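Local coordinates for adenylosuccinate lyase (Francisella tularensis subsp. tularensis SCHU S4, PDB 4EEI), which probably catalyses the release of fumarate from adenylosuccinate, giving AMP, and from succinylaminoimidazole carboxamide ribotide (SAICAR), in two steps of purine synthesis, at residues 239-244 with 272-277; 158-163 with 233-238. One frame throughout, in Å; residues are numbered along the deposited sequence.

Contact 1: 239-244 with 272-277; sequences EIRHLH and ISTENL. With AMP (adenosine monophosphate), chain C.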
loop_
_atom_site.group_PDB
_atom_site.type_symbol
_atom_site.label_atom_id
_atom_site.label_comp_id
_atom_site.label_asym_id
_atom_site.label_seq_id
_atom_site.Cartn_x
_atom_site.Cartn_y
_atom_site.Cartn_z
ATOM N N GLU B 239 -17.599 1.711 -14.025
ATOM C CA GLU B 239 -18.658 2.366 -14.783
ATOM C C GLU B 239 -19.431 1.350 -15.621
ATOM O O GLU B 239 -20.665 1.337 -15.629
ATOM C CB GLU B 239 -18.075 3.460 -15.681
ATOM C CG GLU B 239 -19.106 4.150 -16.574
ATOM C CD GLU B 239 -20.033 5.102 -15.824
ATOM O OE1 GLU B 239 -19.654 5.575 -14.734
ATOM O OE2 GLU B 239 -21.142 5.386 -16.339
ATOM N N ILE B 240 -18.720 0.487 -16.330
ATOM C CA ILE B 240 -19.421 -0.503 -17.143
ATOM C C ILE B 240 -20.214 -1.480 -16.259
ATOM O O ILE B 240 -21.356 -1.830 -16.586
ATOM C CB ILE B 240 -18.460 -1.226 -18.097
ATOM C CG1 ILE B 240 -17.962 -0.239 -19.155
ATOM C CG2 ILE B 240 -19.159 -2.392 -18.801
ATOM C CD1 ILE B 240 -16.709 -0.693 -19.882
ATOM N N ARG B 241 -19.627 -1.895 -15.138
ATOM C CA ARG B 241 -20.299 -2.837 -14.235
ATOM C C ARG B 241 -21.595 -2.263 -13.672
ATOM O O ARG B 241 -22.591 -2.980 -13.529
ATOM C CB ARG B 241 -19.363 -3.258 -13.096
ATOM C CG ARG B 241 -18.227 -4.196 -13.523
ATOM C CD ARG B 241 -17.146 -4.274 -12.442
ATOM N NE ARG B 241 -17.680 -4.735 -11.163
ATOM C CZ ARG B 241 -17.014 -4.677 -10.015
ATOM N NH1 ARG B 241 -15.787 -4.177 -9.984
ATOM N NH2 ARG B 241 -17.582 -5.105 -8.898
ATOM N N HIS B 242 -21.574 -0.975 -13.350
ATOM C CA HIS B 242 -22.773 -0.259 -12.899
ATOM C C HIS B 242 -23.856 -0.243 -13.973
ATOM O O HIS B 242 -25.021 -0.518 -13.702
ATOM C CB HIS B 242 -22.432 1.199 -12.576
ATOM C CG HIS B 242 -21.837 1.408 -11.226
ATOM N ND1 HIS B 242 -22.386 0.881 -10.076
ATOM C CD2 HIS B 242 -20.763 2.141 -10.828
ATOM C CE1 HIS B 242 -21.668 1.264 -9.032
ATOM N NE2 HIS B 242 -20.674 2.021 -9.470
ATOM N N LEU B 243 -23.467 0.112 -15.192
ATOM C CA LEU B 243 -24.419 0.244 -16.283
ATOM C C LEU B 243 -24.953 -1.121 -16.731
ATOM O O LEU B 243 -26.015 -1.209 -17.341
ATOM C CB LEU B 243 -23.777 0.985 -17.464
ATOM C CG LEU B 243 -23.308 2.423 -17.225
ATOM C CD1 LEU B 243 -22.533 2.901 -18.437
ATOM C CD2 LEU B 243 -24.479 3.359 -16.955
ATOM N N HIS B 244 -24.216 -2.181 -16.407
ATOM C CA HIS B 244 -24.549 -3.537 -16.840
ATOM C C HIS B 244 -25.538 -4.208 -15.871
ATOM O O HIS B 244 -26.203 -5.170 -16.229
ATOM C CB HIS B 244 -23.249 -4.351 -16.939
ATOM C CG HIS B 244 -23.351 -5.594 -17.768
ATOM N ND1 HIS B 244 -24.417 -6.463 -17.700
ATOM C CD2 HIS B 244 -22.489 -6.128 -18.669
ATOM C CE1 HIS B 244 -24.217 -7.471 -18.533
ATOM N NE2 HIS B 244 -23.047 -7.294 -19.125
ATOM N N ILE B 272 -18.494 -9.990 -16.818
ATOM C CA ILE B 272 -17.374 -10.786 -16.328
ATOM C C ILE B 272 -16.024 -10.219 -16.740
ATOM O O ILE B 272 -15.040 -10.378 -16.021
ATOM C CB ILE B 272 -17.472 -12.258 -16.765
ATOM C CG1 ILE B 272 -17.694 -12.348 -18.272
ATOM C CG2 ILE B 272 -18.577 -12.972 -15.972
ATOM C CD1 ILE B 272 -17.598 -13.758 -18.821
ATOM N N SER B 273 -15.962 -9.548 -17.886
ATOM C CA SER B 273 -14.679 -8.983 -18.330
ATOM C C SER B 273 -14.234 -7.805 -17.473
ATOM O O SER B 273 -13.086 -7.738 -17.016
ATOM C CB SER B 273 -14.750 -8.579 -19.804
ATOM O OG SER B 273 -13.489 -8.147 -20.258
ATOM N N THR B 274 -15.144 -6.869 -17.236
ATOM C CA THR B 274 -14.779 -5.702 -16.443
ATOM C C THR B 274 -14.529 -6.084 -14.981
ATOM O O THR B 274 -13.786 -5.399 -14.269
ATOM C CB THR B 274 -15.805 -4.563 -16.597
ATOM O OG1 THR B 274 -17.132 -5.094 -16.483
ATOM C CG2 THR B 274 -15.654 -3.929 -17.977
ATOM N N GLU B 275 -15.130 -7.183 -14.531
ATOM C CA GLU B 275 -14.823 -7.688 -13.186
ATOM C C GLU B 275 -13.406 -8.263 -13.141
ATOM O O GLU B 275 -12.615 -7.942 -12.247
ATOM C CB GLU B 275 -15.880 -8.700 -12.719
ATOM C CG GLU B 275 -17.197 -8.014 -12.362
ATOM C CD GLU B 275 -18.310 -8.971 -11.970
ATOM O OE1 GLU B 275 -18.037 -10.165 -11.691
ATOM O OE2 GLU B 275 -19.478 -8.517 -11.938
ATOM N N ASN B 276 -13.077 -9.088 -14.126
ATOM C CA ASN B 276 -11.704 -9.565 -14.297
ATOM C C ASN B 276 -10.696 -8.417 -14.298
ATOM O O ASN B 276 -9.661 -8.483 -13.628
ATOM C CB ASN B 276 -11.577 -10.383 -15.596
ATOM C CG ASN B 276 -10.144 -10.848 -15.860
ATOM O OD1 ASN B 276 -9.340 -10.107 -16.423
ATOM N ND2 ASN B 276 -9.826 -12.080 -15.458
ATOM N N LEU B 277 -11.012 -7.345 -15.024
ATOM C CA LEU B 277 -10.075 -6.230 -15.162
ATOM C C LEU B 277 -9.956 -5.424 -13.867
ATOM O O LEU B 277 -8.949 -4.766 -13.619
ATOM C CB LEU B 277 -10.476 -5.330 -16.331
ATOM C CG LEU B 277 -10.447 -6.010 -17.697
ATOM C CD1 LEU B 277 -11.195 -5.194 -18.731
ATOM C CD2 LEU B 277 -9.020 -6.248 -18.147
HETATM P P AMP C . -11.258 -15.089 -14.224
HETATM O O1P AMP C . -10.156 -15.201 -15.246
HETATM O O2P AMP C . -11.867 -13.717 -14.121
HETATM O O3P AMP C . -10.928 -15.724 -12.900
HETATM O "O5'" AMP C . -12.438 -16.001 -14.823
HETATM C "C5'" AMP C . -13.615 -16.267 -14.064
HETATM C "C4'" AMP C . -14.341 -17.458 -14.674
HETATM O "O4'" AMP C . -15.493 -17.793 -13.896
HETATM C "C3'" AMP C . -14.829 -17.136 -16.075
HETATM O "O3'" AMP C . -14.528 -18.239 -16.932
HETATM C "C2'" AMP C . -16.328 -16.994 -15.940
HETATM O "O2'" AMP C . -16.994 -17.467 -17.109
HETATM C "C1'" AMP C . -16.644 -17.867 -14.740
HETATM N N9 AMP C . -17.857 -17.398 -14.029
HETATM C C8 AMP C . -18.765 -16.523 -14.494
HETATM N N7 AMP C . -19.754 -16.320 -13.587
HETATM C C5 AMP C . -19.478 -17.082 -12.514
HETATM C C6 AMP C . -20.106 -17.345 -11.200
HETATM N N6 AMP C . -21.259 -16.734 -10.843
HETATM N N1 AMP C . -19.489 -18.215 -10.371
HETATM C C2 AMP C . -18.343 -18.829 -10.714
HETATM N N3 AMP C . -17.718 -18.638 -11.889
HETATM C C4 AMP C . -18.227 -17.792 -12.813
HETATM O O HOH W 1 -19.962 -6.050 -10.842
#
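Ile-240 and Arg-241 pack on Thr-274 and Glu-275 in a buried, nearly antiparallel helix-helix contact. It joins the C-terminal part of helix 217-244 to the start of helix 272-293, in the long helical bundle of the fumarase/aspartase superfamily. The axes of the two short segments approach to 9.2 Å and run at 148°. The CG2 methyl of Thr-274 lies 3.9 Å from CB of Ile-240, the side chains crossing at about a right angle. Its OG1 sits between its backbone N and carbonyl carbon (chi1 46°), which brings it to 3.3 Å from CG of Arg-241. The arginine runs past it and crosses Glu-275. Glu-275 OE2 lies 4.3 Å from Arg-241 NE but well out of the guanidinium plane, so no N-H points at it. The planes stand 70° apart. Glu-275 OE1 is held by His-141 of the third subunit, an AMP-binding residue, and the backbone N of Ile-303 of the second, in the AMP pocket, so the contact backs nucleotide sites shared between subunits. Trp-298 of the second subunit makes a cation-pi contact with Arg-241. One water closes the gap: it accepts from Arg-241 NE at 2.7 Å, in the guanidinium plane, and donates to Glu-275 OE2 at 2.7 Å.

Contact 2: 158-163 with 233-238; sequences YVEFKR and IERLAV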
loop_
_atom_site.group_PDB
_atom_site.type_symbol
_atom_site.label_atom_id
_atom_site.label_comp_id
_atom_site.label_asym_id
_atom_site.label_seq_id
_atom_site.Cartn_x
_atom_site.Cartn_y
_atom_site.Cartn_z
ATOM N N TYR B 158 -11.464 8.364 -22.148
ATOM C CA TYR B 158 -10.491 8.668 -23.204
ATOM C C TYR B 158 -9.449 9.686 -22.763
ATOM O O TYR B 158 -8.245 9.432 -22.866
ATOM C CB TYR B 158 -11.204 9.160 -24.468
ATOM C CG TYR B 158 -10.291 9.767 -25.516
ATOM C CD1 TYR B 158 -9.558 8.965 -26.379
ATOM C CD2 TYR B 158 -10.175 11.144 -25.645
ATOM C CE1 TYR B 158 -8.732 9.516 -27.340
ATOM C CE2 TYR B 158 -9.350 11.704 -26.601
ATOM C CZ TYR B 158 -8.637 10.885 -27.446
ATOM O OH TYR B 158 -7.816 11.445 -28.397
ATOM N N VAL B 159 -9.897 10.841 -22.276
ATOM C CA VAL B 159 -8.951 11.885 -21.906
ATOM C C VAL B 159 -8.047 11.449 -20.754
ATOM O O VAL B 159 -6.882 11.841 -20.696
ATOM C CB VAL B 159 -9.628 13.244 -21.597
ATOM C CG1 VAL B 159 -10.297 13.795 -22.849
ATOM C CG2 VAL B 159 -10.640 13.110 -20.453
ATOM N N GLU B 160 -8.568 10.624 -19.852
ATOM C CA GLU B 160 -7.751 10.154 -18.732
ATOM C C GLU B 160 -6.655 9.208 -19.222
ATOM O O GLU B 160 -5.491 9.339 -18.837
ATOM C CB GLU B 160 -8.603 9.466 -17.656
ATOM C CG GLU B 160 -7.763 8.955 -16.486
ATOM C CD GLU B 160 -8.583 8.282 -15.387
ATOM O OE1 GLU B 160 -9.802 8.044 -15.592
ATOM O OE2 GLU B 160 -7.996 7.983 -14.316
ATOM N N PHE B 161 -7.029 8.251 -20.070
ATOM C CA PHE B 161 -6.046 7.348 -20.658
ATOM C C PHE B 161 -5.050 8.096 -21.551
ATOM O O PHE B 161 -3.887 7.701 -21.634
ATOM C CB PHE B 161 -6.735 6.203 -21.430
ATOM C CG PHE B 161 -7.238 5.099 -20.540
ATOM C CD1 PHE B 161 -6.345 4.167 -20.006
ATOM C CD2 PHE B 161 -8.588 4.996 -20.219
ATOM C CE1 PHE B 161 -6.791 3.136 -19.172
ATOM C CE2 PHE B 161 -9.053 3.959 -19.388
ATOM C CZ PHE B 161 -8.148 3.030 -18.866
ATOM N N LYS B 162 -5.488 9.180 -22.198
ATOM C CA LYS B 162 -4.543 10.019 -22.959
ATOM C C LYS B 162 -3.557 10.764 -22.048
ATOM O O LYS B 162 -2.397 11.000 -22.422
ATOM C CB LYS B 162 -5.275 11.015 -23.878
ATOM C CG LYS B 162 -5.983 10.367 -25.071
ATOM C CD LYS B 162 -5.004 10.037 -26.203
ATOM C CE LYS B 162 -4.497 11.310 -26.860
ATOM N NZ LYS B 162 -3.216 11.095 -27.600
ATOM N N ARG B 163 -4.007 11.163 -20.863
ATOM C CA ARG B 163 -3.078 11.774 -19.912
ATOM C C ARG B 163 -2.003 10.749 -19.550
ATOM O O ARG B 163 -0.822 11.091 -19.442
ATOM C CB ARG B 163 -3.809 12.281 -18.659
ATOM C CG ARG B 163 -4.637 13.544 -18.894
ATOM C CD ARG B 163 -5.147 14.158 -17.574
ATOM N NE ARG B 163 -6.191 13.369 -16.902
ATOM C CZ ARG B 163 -7.487 13.455 -17.188
ATOM N NH1 ARG B 163 -7.904 14.254 -18.166
ATOM N NH2 ARG B 163 -8.374 12.742 -16.509
ATOM N N ILE B 233 -8.199 2.117 -15.433
ATOM C CA ILE B 233 -8.816 0.850 -15.818
ATOM C C ILE B 233 -9.955 0.528 -14.854
ATOM O O ILE B 233 -11.042 0.115 -15.271
ATOM C CB ILE B 233 -7.781 -0.292 -15.816
ATOM C CG1 ILE B 233 -6.811 -0.117 -16.991
ATOM C CG2 ILE B 233 -8.464 -1.661 -15.886
ATOM C CD1 ILE B 233 -5.608 -1.039 -16.927
ATOM N N GLU B 234 -9.717 0.730 -13.568
ATOM C CA GLU B 234 -10.728 0.372 -12.575
ATOM C C GLU B 234 -11.929 1.299 -12.644
ATOM O O GLU B 234 -13.069 0.855 -12.511
ATOM C CB GLU B 234 -10.139 0.353 -11.155
ATOM C CG GLU B 234 -11.084 -0.296 -10.116
ATOM C CD GLU B 234 -10.442 -0.443 -8.739
ATOM O OE1 GLU B 234 -9.196 -0.365 -8.659
ATOM O OE2 GLU B 234 -11.177 -0.641 -7.741
ATOM N N ARG B 235 -11.678 2.589 -12.854
ATOM C CA ARG B 235 -12.778 3.544 -12.923
ATOM C C ARG B 235 -13.681 3.211 -14.089
ATOM O O ARG B 235 -14.898 3.252 -13.954
ATOM C CB ARG B 235 -12.277 4.987 -13.033
ATOM C CG ARG B 235 -13.400 6.031 -12.927
ATOM C CD ARG B 235 -12.843 7.447 -12.770
ATOM N NE ARG B 235 -12.280 7.958 -14.014
ATOM C CZ ARG B 235 -12.972 8.672 -14.898
ATOM N NH1 ARG B 235 -12.393 9.105 -16.015
ATOM N NH2 ARG B 235 -14.249 8.955 -14.668
ATOM N N LEU B 236 -13.088 2.890 -15.239
ATOM C CA LEU B 236 -13.874 2.555 -16.422
ATOM C C LEU B 236 -14.583 1.223 -16.245
ATOM O O LEU B 236 -15.735 1.059 -16.656
ATOM C CB LEU B 236 -12.972 2.525 -17.664
ATOM C CG LEU B 236 -13.541 1.980 -18.969
ATOM C CD1 LEU B 236 -14.755 2.773 -19.413
ATOM C CD2 LEU B 236 -12.463 2.015 -20.044
ATOM N N ALA B 237 -13.898 0.268 -15.622
ATOM C CA ALA B 237 -14.483 -1.056 -15.418
ATOM C C ALA B 237 -15.721 -0.944 -14.516
ATOM O O ALA B 237 -16.756 -1.565 -14.772
ATOM C CB ALA B 237 -13.454 -1.994 -14.813
ATOM N N VAL B 238 -15.609 -0.140 -13.473
ATOM C CA VAL B 238 -16.700 0.031 -12.518
ATOM C C VAL B 238 -17.887 0.729 -13.177
ATOM O O VAL B 238 -19.050 0.381 -12.937
ATOM C CB VAL B 238 -16.205 0.823 -11.295
ATOM C CG1 VAL B 238 -17.375 1.305 -10.431
ATOM C CG2 VAL B 238 -15.229 -0.030 -10.475
HETATM O O HOH W 2 -9.487 7.129 -12.462
#
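Phe-161 packs on Ile-233 and Leu-236, and Glu-160 pairs with Arg-235, in an antiparallel helix-helix contact. Helix 151-173 here meets helix 217-244 inside the long helical bundle of the lyase 1 fold. The axes of the two short segments run 165° apart in direction and come no nearer than 10.9 Å, so side chains must bridge the gap. The tightly packed part is mainly apolar. The Phe-161 ring reaches across with its far end: CZ lies 3.6 Å from the backbone N of Ile-233, which it meets obliquely. CG1 of Ile-233 meets the ring edge in its plane, 3.9 Å from CZ. On the CE2 corner, CD2 of Leu-236 stands 4.0 Å away. Both aliphatic chains cross the phenylalanine at about a right angle. Leu-117, Cys-121 and Leu-124 of helix 94-131 also pack on the ring, while Leu-236 goes on to touch Met-327 and Ile-331 of helix 304-333.

The other side is polar and nearer solvent, since Arg-235 is partly exposed. A water lies by Glu-160 OE2 and bonds only weakly to Arg-235 NE. Glu-160 is fully extended, with CG anti to the backbone N (chi1 179°), and this carries its carboxylate out to Arg-235. The arginine bends at its third torsion and presents its NE and NH1 side. Both nitrogens grip a single oxygen, Glu-160 OE1, which lies in the guanidinium plane. The carboxylate is turned 30° from that plane, and both donors come from the same face of it. Neither bond is straight, as expected when two N-H groups share one acceptor. Arg-163 forms a salt bridge with Asp-217 of the fourth subunit. The bonds to Glu-160 OE1 measure 2.9 Å from Arg-235 NE, on the syn side, and 2.8 Å from Arg-235 NH1, on the anti side.

In the fold
Both contacts use helix 217-244, and their centres lie 13 Å apart. Contact 2 ties segment 233-238 to helix 151-173. Contact 1 ties the next turns, 239-244, to helix 272-293. The two touch directly: Thr-274 O is 3.5 Å from Ala-237 CB, and Leu-277 O is 3.9 Å from Ile-233 CG2. Contact 1 lies closer to bound nucleotide, since Asn-276 ND2 on the outer side of its second helix donates to AMP O2P at 2.9 Å. Arg-310 and Ser-306 of the second subunit bind the same AMP, so the site is shared between chains. In contact 2 the Ile-233 side chain stays about 13 Å from a bound AMP.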